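Local coordinates for protein Non-sulfated chondroitin lyase E66 (Autographa californica nucleopolyhedrovirus, PDB 3VSN) that cleaves non-sulfated chondroitin as a lyase of the viral envelope and is essential for oral infectivity, perhaps by digesting the chondroitin sulfate barrier of the host midgut, at residues C511-T525 against S532-T544. Sequence-based numbering, arbitrary orientation.
Sequences CHRVPITNINVPSLT and SVELVEQIISFQT
Thr-525 and Glu-537 form a hydrogen-bonded antiparallel pair at the open end of a beta hairpin, where strand 525-530 meets strand 533-540 along the border of a beta-sandwich sheet. Thr-525 N gives to Glu-537 O at 3.0 Å. Glu-537 N returns a bond of 2.8 Å to Thr-525 O. Before this pair the backbone of 511-525 draws away from strand 533-540, and a water bridges the gap: it donates to Ser-523 O, accepts from Ile-539 N and also bonds Thr-525 OG1. A second water links the same hydroxyl to Glu-537 OE2, a carboxylate oxygen that forms salt bridges with Arg-527 and Arg-473. The hydroxyl is presented to both waters by a chi1 of 51°, which sets OG1 between the backbone N and the carbonyl carbon. The loop before Thr-525 is secured by Arg-513, whose extended side chain approaches Val-521 O side-on with NE and NH1, both bonds going to this one oxygen, which lies almost in the guanidinium plane.

Gln-538 illustrates how a buried amide can join two sheets. Its chain, extended beyond CG, passes the Pro-522 ring, crossing it at about a right angle, and CD comes to 3.3 Å from Pro-522 O; NE2 donates instead to Cys-553 O on strand 550-558 of the seven-stranded sheet. Leu-524 CD2 lies 3.6 Å from NE2 and Val-521 CG1 3.7 Å from OE1, so apolar branches from both residues border the amide.

Leu-524 CB packs on Val-536 CG1, and Cys-511 SG meets the same methyl from a different direction. Farther along strand 533-540, the exo-puckered Pro-522 ring sets CG just 3.2 Å from Ile-539 O.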
ATOM      1  N   CYS A 511      -0.635   5.620 -23.987  1.00 13.37           N
ATOM      2  CA  CYS A 511      -0.118   6.966 -23.704  1.00 13.44           C
ATOM      3  C   CYS A 511      -0.305   7.956 -24.858  1.00 13.65           C
ATOM      4  O   CYS A 511      -0.318   7.570 -26.032  1.00 13.08           O
ATOM      5  CB  CYS A 511       1.357   6.908 -23.280  1.00 13.71           C
ATOM      6  SG  CYS A 511       2.534   6.535 -24.607  1.00 14.36           S
ATOM      7  N   HIS A 512      -0.459   9.230 -24.492  1.00 13.87           N
ATOM      8  CA  HIS A 512      -0.578  10.348 -25.424  1.00 14.26           C
ATOM      9  C   HIS A 512       0.108  11.562 -24.861  1.00 13.96           C
ATOM     10  O   HIS A 512       0.097  11.781 -23.648  1.00 13.50           O
ATOM     11  CB  HIS A 512      -2.047  10.691 -25.669  1.00 15.27           C
ATOM     12  CG  HIS A 512      -2.825   9.597 -26.362  1.00 16.15           C
ATOM     13  ND1 HIS A 512      -2.821   9.443 -27.697  1.00 16.86           N
ATOM     14  CD2 HIS A 512      -3.642   8.595 -25.854  1.00 16.71           C
ATOM     15  CE1 HIS A 512      -3.598   8.396 -28.030  1.00 16.78           C
ATOM     16  NE2 HIS A 512      -4.098   7.876 -26.899  1.00 17.18           N
ATOM     17  N   ARG A 513       0.711  12.360 -25.737  1.00 13.42           N
ATOM     18  CA  ARG A 513       1.221  13.677 -25.366  1.00 13.50           C
ATOM     19  C   ARG A 513       0.025  14.627 -25.265  1.00 13.20           C
ATOM     20  O   ARG A 513      -0.928  14.509 -26.034  1.00 13.39           O
ATOM     21  CB  ARG A 513       2.230  14.162 -26.419  1.00 13.53           C
ATOM     22  CG  ARG A 513       2.651  15.625 -26.329  1.00 13.62           C
ATOM     23  CD  ARG A 513       3.684  15.962 -27.405  1.00 13.64           C
ATOM     24  NE  ARG A 513       4.008  17.387 -27.416  1.00 13.74           N
ATOM     25  CZ  ARG A 513       3.381  18.298 -28.159  1.00 13.92           C
ATOM     26  NH1 ARG A 513       3.742  19.571 -28.090  1.00 13.95           N
ATOM     27  NH2 ARG A 513       2.393  17.938 -28.974  1.00 13.95           N
ATOM     28  N   VAL A 514       0.063  15.542 -24.300  1.00 13.02           N
ATOM     29  CA  VAL A 514      -0.975  16.567 -24.170  1.00 12.85           C
ATOM     30  C   VAL A 514      -0.347  17.950 -24.377  1.00 13.03           C
ATOM     31  O   VAL A 514       0.323  18.469 -23.479  1.00 12.66           O
ATOM     32  CB  VAL A 514      -1.706  16.495 -22.804  1.00 12.72           C
ATOM     33  CG1 VAL A 514      -2.760  17.592 -22.694  1.00 12.57           C
ATOM     34  CG2 VAL A 514      -2.348  15.128 -22.604  1.00 12.81           C
ATOM     35  N   PRO A 515      -0.537  18.541 -25.574  1.00 13.22           N
ATOM     36  CA  PRO A 515       0.007  19.884 -25.767  1.00 13.34           C
ATOM     37  C   PRO A 515      -0.796  20.922 -24.995  1.00 13.46           C
ATOM     38  O   PRO A 515      -2.003  20.751 -24.788  1.00 13.45           O
ATOM     39  CB  PRO A 515      -0.127  20.112 -27.277  1.00 13.41           C
ATOM     40  CG  PRO A 515      -1.251  19.221 -27.698  1.00 13.54           C
ATOM     41  CD  PRO A 515      -1.170  18.014 -26.800  1.00 13.36           C
ATOM     42  N   ILE A 516      -0.115  21.966 -24.539  1.00 13.45           N
ATOM     43  CA  ILE A 516      -0.768  23.109 -23.915  1.00 13.91           C
ATOM     44  C   ILE A 516      -0.126  24.352 -24.511  1.00 14.16           C
ATOM     45  O   ILE A 516       1.068  24.578 -24.349  1.00 14.09           O
ATOM     46  CB  ILE A 516      -0.604  23.131 -22.375  1.00 13.81           C
ATOM     47  CG1 ILE A 516      -1.069  21.805 -21.746  1.00 13.90           C
ATOM     48  CG2 ILE A 516      -1.366  24.316 -21.783  1.00 13.85           C
ATOM     49  CD1 ILE A 516      -0.858  21.704 -20.247  1.00 13.88           C
ATOM     50  N   THR A 517      -0.919  25.153 -25.211  1.00 14.93           N
ATOM     51  CA  THR A 517      -0.394  26.358 -25.846  1.00 15.43           C
ATOM     52  C   THR A 517       0.282  27.235 -24.794  1.00 15.72           C
ATOM     53  O   THR A 517      -0.261  27.442 -23.705  1.00 15.72           O
ATOM     54  CB  THR A 517      -1.494  27.123 -26.600  1.00 15.73           C
ATOM     55  OG1 THR A 517      -2.201  26.208 -27.447  1.00 15.88           O
ATOM     56  CG2 THR A 517      -0.894  28.246 -27.456  1.00 16.02           C
ATOM     57  N   ASN A 518       1.488  27.701 -25.120  1.00 16.13           N
ATOM     58  CA  ASN A 518       2.305  28.553 -24.245  1.00 16.80           C
ATOM     59  C   ASN A 518       3.054  27.822 -23.123  1.00 16.80           C
ATOM     60  O   ASN A 518       3.654  28.461 -22.261  1.00 16.88           O
ATOM     61  CB  ASN A 518       1.493  29.741 -23.693  1.00 17.50           C
ATOM     62  CG  ASN A 518       0.967  30.643 -24.791  1.00 18.43           C
ATOM     63  OD1 ASN A 518      -0.230  30.931 -24.856  1.00 19.09           O
ATOM     64  ND2 ASN A 518       1.858  31.083 -25.670  1.00 18.75           N
ATOM     65  N   ILE A 519       3.015  26.489 -23.147  1.00 16.45           N
ATOM     66  CA  ILE A 519       3.828  25.650 -22.262  1.00 16.24           C
ATOM     67  C   ILE A 519       4.625  24.692 -23.144  1.00 16.16           C
ATOM     68  O   ILE A 519       4.074  24.090 -24.065  1.00 15.90           O
ATOM     69  CB  ILE A 519       2.957  24.852 -21.263  1.00 16.17           C
ATOM     70  CG1 ILE A 519       2.258  25.811 -20.291  1.00 16.37           C
ATOM     71  CG2 ILE A 519       3.790  23.812 -20.512  1.00 15.98           C
ATOM     72  CD1 ILE A 519       1.375  25.133 -19.268  1.00 16.67           C
ATOM     73  N   ASN A 520       5.919  24.559 -22.876  1.00 16.23           N
ATOM     74  CA  ASN A 520       6.737  23.625 -23.643  1.00 16.52           C
ATOM     75  C   ASN A 520       6.445  22.170 -23.275  1.00 15.55           C
ATOM     76  O   ASN A 520       6.644  21.755 -22.133  1.00 15.08           O
ATOM     77  CB  ASN A 520       8.229  23.919 -23.487  1.00 17.86           C
ATOM     78  CG  ASN A 520       9.072  23.132 -24.465  1.00 18.89           C
ATOM     79  OD1 ASN A 520       9.694  22.135 -24.103  1.00 20.14           O
ATOM     80  ND2 ASN A 520       9.055  23.543 -25.732  1.00 19.22           N
ATOM     81  N   VAL A 521       5.952  21.412 -24.248  1.00 14.63           N
ATOM     82  CA  VAL A 521       5.682  19.990 -24.057  1.00 13.90           C
ATOM     83  C   VAL A 521       6.431  19.229 -25.141  1.00 13.65           C
ATOM     84  O   VAL A 521       6.049  19.283 -26.315  1.00 13.66           O
ATOM     85  CB  VAL A 521       4.169  19.667 -24.125  1.00 13.84           C
ATOM     86  CG1 VAL A 521       3.920  18.178 -23.895  1.00 13.54           C
ATOM     87  CG2 VAL A 521       3.393  20.491 -23.107  1.00 13.61           C
ATOM     88  N   PRO A 522       7.512  18.525 -24.760  1.00 13.49           N
ATOM     89  CA  PRO A 522       8.324  17.805 -25.739  1.00 13.45           C
ATOM     90  C   PRO A 522       7.546  16.681 -26.403  1.00 13.51           C
ATOM     91  O   PRO A 522       6.552  16.203 -25.850  1.00 13.31           O
ATOM     92  CB  PRO A 522       9.458  17.217 -24.889  1.00 13.40           C
ATOM     93  CG  PRO A 522       9.516  18.092 -23.679  1.00 13.34           C
ATOM     94  CD  PRO A 522       8.080  18.422 -23.404  1.00 13.38           C
ATOM     95  N   SER A 523       8.001  16.259 -27.578  1.00 13.54           N
ATOM     96  CA  SER A 523       7.397  15.118 -28.245  1.00 13.59           C
ATOM     97  C   SER A 523       7.762  13.822 -27.517  1.00 13.26           C
ATOM     98  O   SER A 523       8.681  13.796 -26.689  1.00 12.92           O
ATOM     99  CB  SER A 523       7.820  15.063 -29.715  1.00 14.28           C
ATOM    100  OG  SER A 523       9.127  14.541 -29.851  1.00 15.06           O
ATOM    101  N   LEU A 524       7.021  12.759 -27.815  1.00 12.87           N
ATOM    102  CA  LEU A 524       7.310  11.436 -27.276  1.00 12.72           C
ATOM    103  C   LEU A 524       8.398  10.769 -28.101  1.00 12.70           C
ATOM    104  O   LEU A 524       8.316  10.729 -29.331  1.00 12.78           O
ATOM    105  CB  LEU A 524       6.050  10.566 -27.285  1.00 12.48           C
ATOM    106  CG  LEU A 524       4.792  11.085 -26.582  1.00 12.71           C
ATOM    107  CD1 LEU A 524       3.629  10.128 -26.815  1.00 12.64           C
ATOM    108  CD2 LEU A 524       5.033  11.288 -25.093  1.00 12.44           C
ATOM    109  N   THR A 525       9.418  10.258 -27.417  1.00 12.63           N
ATOM    110  CA  THR A 525      10.511   9.541 -28.068  1.00 12.70           C
ATOM    111  C   THR A 525      10.793   8.240 -27.324  1.00 12.65           C
ATOM    112  O   THR A 525      10.443   8.100 -26.148  1.00 12.26           O
ATOM    113  CB  THR A 525      11.794  10.395 -28.163  1.00 12.89           C
ATOM    114  OG1 THR A 525      12.103  10.944 -26.877  1.00 13.08           O
ATOM    115  CG2 THR A 525      11.619  11.528 -29.176  1.00 12.79           C
ATOM    116  N   SER A 532      17.056  -4.250 -19.791  1.00 19.90           N
ATOM    117  CA  SER A 532      15.831  -4.792 -19.199  1.00 19.29           C
ATOM    118  C   SER A 532      14.606  -3.898 -19.406  1.00 18.18           C
ATOM    119  O   SER A 532      13.484  -4.296 -19.077  1.00 17.96           O
ATOM    120  CB  SER A 532      16.027  -5.014 -17.692  1.00 19.91           C
ATOM    121  OG  SER A 532      17.115  -5.880 -17.427  1.00 20.68           O
ATOM    122  N   VAL A 533      14.822  -2.696 -19.938  1.00 17.12           N
ATOM    123  CA  VAL A 533      13.783  -1.662 -19.962  1.00 16.49           C
ATOM    124  C   VAL A 533      13.695  -0.936 -21.311  1.00 16.12           C
ATOM    125  O   VAL A 533      14.720  -0.645 -21.934  1.00 15.83           O
ATOM    126  CB  VAL A 533      14.021  -0.629 -18.832  1.00 16.49           C
ATOM    127  CG1 VAL A 533      12.999   0.501 -18.883  1.00 16.40           C
ATOM    128  CG2 VAL A 533      13.979  -1.303 -17.467  1.00 16.42           C
ATOM    129  N   GLU A 534      12.466  -0.660 -21.752  1.00 15.68           N
ATOM    130  CA  GLU A 534      12.211   0.259 -22.866  1.00 15.51           C
ATOM    131  C   GLU A 534      11.275   1.378 -22.389  1.00 14.89           C
ATOM    132  O   GLU A 534      10.351   1.132 -21.601  1.00 14.71           O
ATOM    133  CB  GLU A 534      11.610  -0.476 -24.074  1.00 16.46           C
ATOM    134  CG  GLU A 534      11.652   0.317 -25.378  1.00 17.61           C
ATOM    135  CD  GLU A 534      10.905  -0.351 -26.528  1.00 18.55           C
ATOM    136  OE1 GLU A 534      10.023  -1.209 -26.275  1.00 19.06           O
ATOM    137  OE2 GLU A 534      11.189  -0.001 -27.701  1.00 19.45           O
ATOM    138  N   LEU A 535      11.519   2.598 -22.866  1.00 13.89           N
ATOM    139  CA  LEU A 535      10.756   3.769 -22.432  1.00 13.47           C
ATOM    140  C   LEU A 535      10.160   4.560 -23.582  1.00 13.00           C
ATOM    141  O   LEU A 535      10.727   4.614 -24.675  1.00 12.79           O
ATOM    142  CB  LEU A 535      11.649   4.732 -21.638  1.00 13.28           C
ATOM    143  CG  LEU A 535      12.474   4.262 -20.440  1.00 13.52           C
ATOM    144  CD1 LEU A 535      13.431   5.371 -20.022  1.00 13.35           C
ATOM    145  CD2 LEU A 535      11.579   3.856 -19.274  1.00 13.50           C
ATOM    146  N   VAL A 536       9.011   5.173 -23.316  1.00 12.72           N
ATOM    147  CA  VAL A 536       8.552   6.338 -24.066  1.00 12.41           C
ATOM    148  C   VAL A 536       8.755   7.500 -23.099  1.00 12.35           C
ATOM    149  O   VAL A 536       8.314   7.436 -21.947  1.00 12.26           O
ATOM    150  CB  VAL A 536       7.068   6.234 -24.465  1.00 12.47           C
ATOM    151  CG1 VAL A 536       6.610   7.508 -25.168  1.00 12.41           C
ATOM    152  CG2 VAL A 536       6.834   5.020 -25.355  1.00 12.67           C
ATOM    153  N   GLU A 537       9.434   8.548 -23.551  1.00 12.23           N
ATOM    154  CA  GLU A 537       9.791   9.648 -22.654  1.00 12.38           C
ATOM    155  C   GLU A 537       9.670  11.011 -23.326  1.00 12.15           C
ATOM    156  O   GLU A 537       9.621  11.107 -24.552  1.00 11.80           O
ATOM    157  CB  GLU A 537      11.208   9.446 -22.088  1.00 12.56           C
ATOM    158  CG  GLU A 537      12.315   9.481 -23.140  1.00 12.99           C
ATOM    159  CD  GLU A 537      13.692   9.103 -22.607  1.00 13.22           C
ATOM    160  OE1 GLU A 537      13.793   8.566 -21.481  1.00 13.31           O
ATOM    161  OE2 GLU A 537      14.689   9.342 -23.325  1.00 13.63           O
ATOM    162  N   GLN A 538       9.603  12.055 -22.505  1.00 12.25           N
ATOM    163  CA  GLN A 538       9.693  13.428 -22.983  1.00 12.47           C
ATOM    164  C   GLN A 538      11.002  14.018 -22.475  1.00 12.74           C
ATOM    165  O   GLN A 538      11.185  14.215 -21.265  1.00 12.58           O
ATOM    166  CB  GLN A 538       8.483  14.254 -22.525  1.00 12.66           C
ATOM    167  CG  GLN A 538       7.201  13.924 -23.286  1.00 12.81           C
ATOM    168  CD  GLN A 538       6.013  14.791 -22.889  1.00 13.18           C
ATOM    169  OE1 GLN A 538       6.147  15.743 -22.125  1.00 13.54           O
ATOM    170  NE2 GLN A 538       4.840  14.459 -23.414  1.00 13.20           N
ATOM    171  N   ILE A 539      11.918  14.270 -23.406  1.00 12.85           N
ATOM    172  CA  ILE A 539      13.243  14.782 -23.072  1.00 13.05           C
ATOM    173  C   ILE A 539      13.163  16.278 -22.759  1.00 13.12           C
ATOM    174  O   ILE A 539      12.545  17.048 -23.496  1.00 13.21           O
ATOM    175  CB  ILE A 539      14.271  14.496 -24.194  1.00 13.26           C
ATOM    176  CG1 ILE A 539      14.425  12.978 -24.403  1.00 13.26           C
ATOM    177  CG2 ILE A 539      15.625  15.119 -23.859  1.00 13.53           C
ATOM    178  CD1 ILE A 539      15.083  12.573 -25.710  1.00 13.57           C
ATOM    179  N   ILE A 540      13.781  16.671 -21.649  1.00 12.96           N
ATOM    180  CA  ILE A 540      13.792  18.065 -21.207  1.00 13.12           C
ATOM    181  C   ILE A 540      15.234  18.576 -21.132  1.00 13.34           C
ATOM    182  O   ILE A 540      16.119  17.887 -20.620  1.00 13.28           O
ATOM    183  CB  ILE A 540      13.056  18.240 -19.854  1.00 13.07           C
ATOM    184  CG1 ILE A 540      13.574  17.229 -18.811  1.00 13.02           C
ATOM    185  CG2 ILE A 540      11.550  18.085 -20.052  1.00 12.96           C
ATOM    186  CD1 ILE A 540      13.069  17.450 -17.396  1.00 13.05           C
ATOM    187  N   SER A 541      15.473  19.779 -21.649  1.00 13.73           N
ATOM    188  CA  SER A 541      16.844  20.297 -21.746  1.00 13.99           C
ATOM    189  C   SER A 541      17.465  20.557 -20.373  1.00 14.17           C
ATOM    190  O   SER A 541      16.787  21.034 -19.461  1.00 13.66           O
ATOM    191  CB  SER A 541      16.890  21.567 -22.596  1.00 14.26           C
ATOM    192  OG  SER A 541      16.291  22.656 -21.915  1.00 14.83           O
ATOM    193  N   PHE A 542      18.753  20.243 -20.228  1.00 14.42           N
ATOM    194  CA  PHE A 542      19.454  20.559 -18.985  1.00 14.98           C
ATOM    195  C   PHE A 542      19.447  22.065 -18.710  1.00 14.95           C
ATOM    196  O   PHE A 542      19.394  22.474 -17.553  1.00 15.00           O
ATOM    197  CB  PHE A 542      20.874  19.956 -18.921  1.00 15.45           C
ATOM    198  CG  PHE A 542      21.821  20.458 -19.984  1.00 16.11           C
ATOM    199  CD1 PHE A 542      22.537  21.643 -19.806  1.00 16.42           C
ATOM    200  CD2 PHE A 542      22.035  19.720 -21.146  1.00 16.27           C
ATOM    201  CE1 PHE A 542      23.423  22.095 -20.782  1.00 16.73           C
ATOM    202  CE2 PHE A 542      22.917  20.168 -22.125  1.00 16.57           C
ATOM    203  CZ  PHE A 542      23.612  21.356 -21.942  1.00 16.64           C
ATOM    204  N   GLN A 543      19.456  22.879 -19.769  1.00 15.06           N
ATOM    205  CA  GLN A 543      19.394  24.343 -19.618  1.00 15.21           C
ATOM    206  C   GLN A 543      18.133  24.806 -18.886  1.00 14.73           C
ATOM    207  O   GLN A 543      18.207  25.657 -17.994  1.00 14.38           O
ATOM    208  CB  GLN A 543      19.497  25.064 -20.972  1.00 15.86           C
ATOM    209  CG  GLN A 543      20.851  24.949 -21.660  1.00 16.60           C
ATOM    210  CD  GLN A 543      20.941  23.754 -22.589  1.00 16.89           C
ATOM    211  OE1 GLN A 543      20.206  22.775 -22.442  1.00 17.05           O
ATOM    212  NE2 GLN A 543      21.850  23.829 -23.558  1.00 17.27           N
ATOM    213  N   THR A 544      16.980  24.257 -19.272  1.00 14.31           N
ATOM    214  CA  THR A 544      15.709  24.642 -18.637  1.00 13.89           C
ATOM    215  C   THR A 544      15.580  24.049 -17.233  1.00 13.61           C
ATOM    216  O   THR A 544      14.955  24.649 -16.359  1.00 13.28           O
ATOM    217  CB  THR A 544      14.467  24.279 -19.487  1.00 14.00           C
ATOM    218  OG1 THR A 544      14.466  22.875 -19.775  1.00 13.91           O
ATOM    219  CG2 THR A 544      14.446  25.082 -20.798  1.00 14.07           C
TER
HETATM  220  O   HOH W   1      11.327  13.507 -26.173  1.00 11.41           O
HETATM  221  O   HOH W   2      13.986   9.234 -26.013  1.00 16.20           O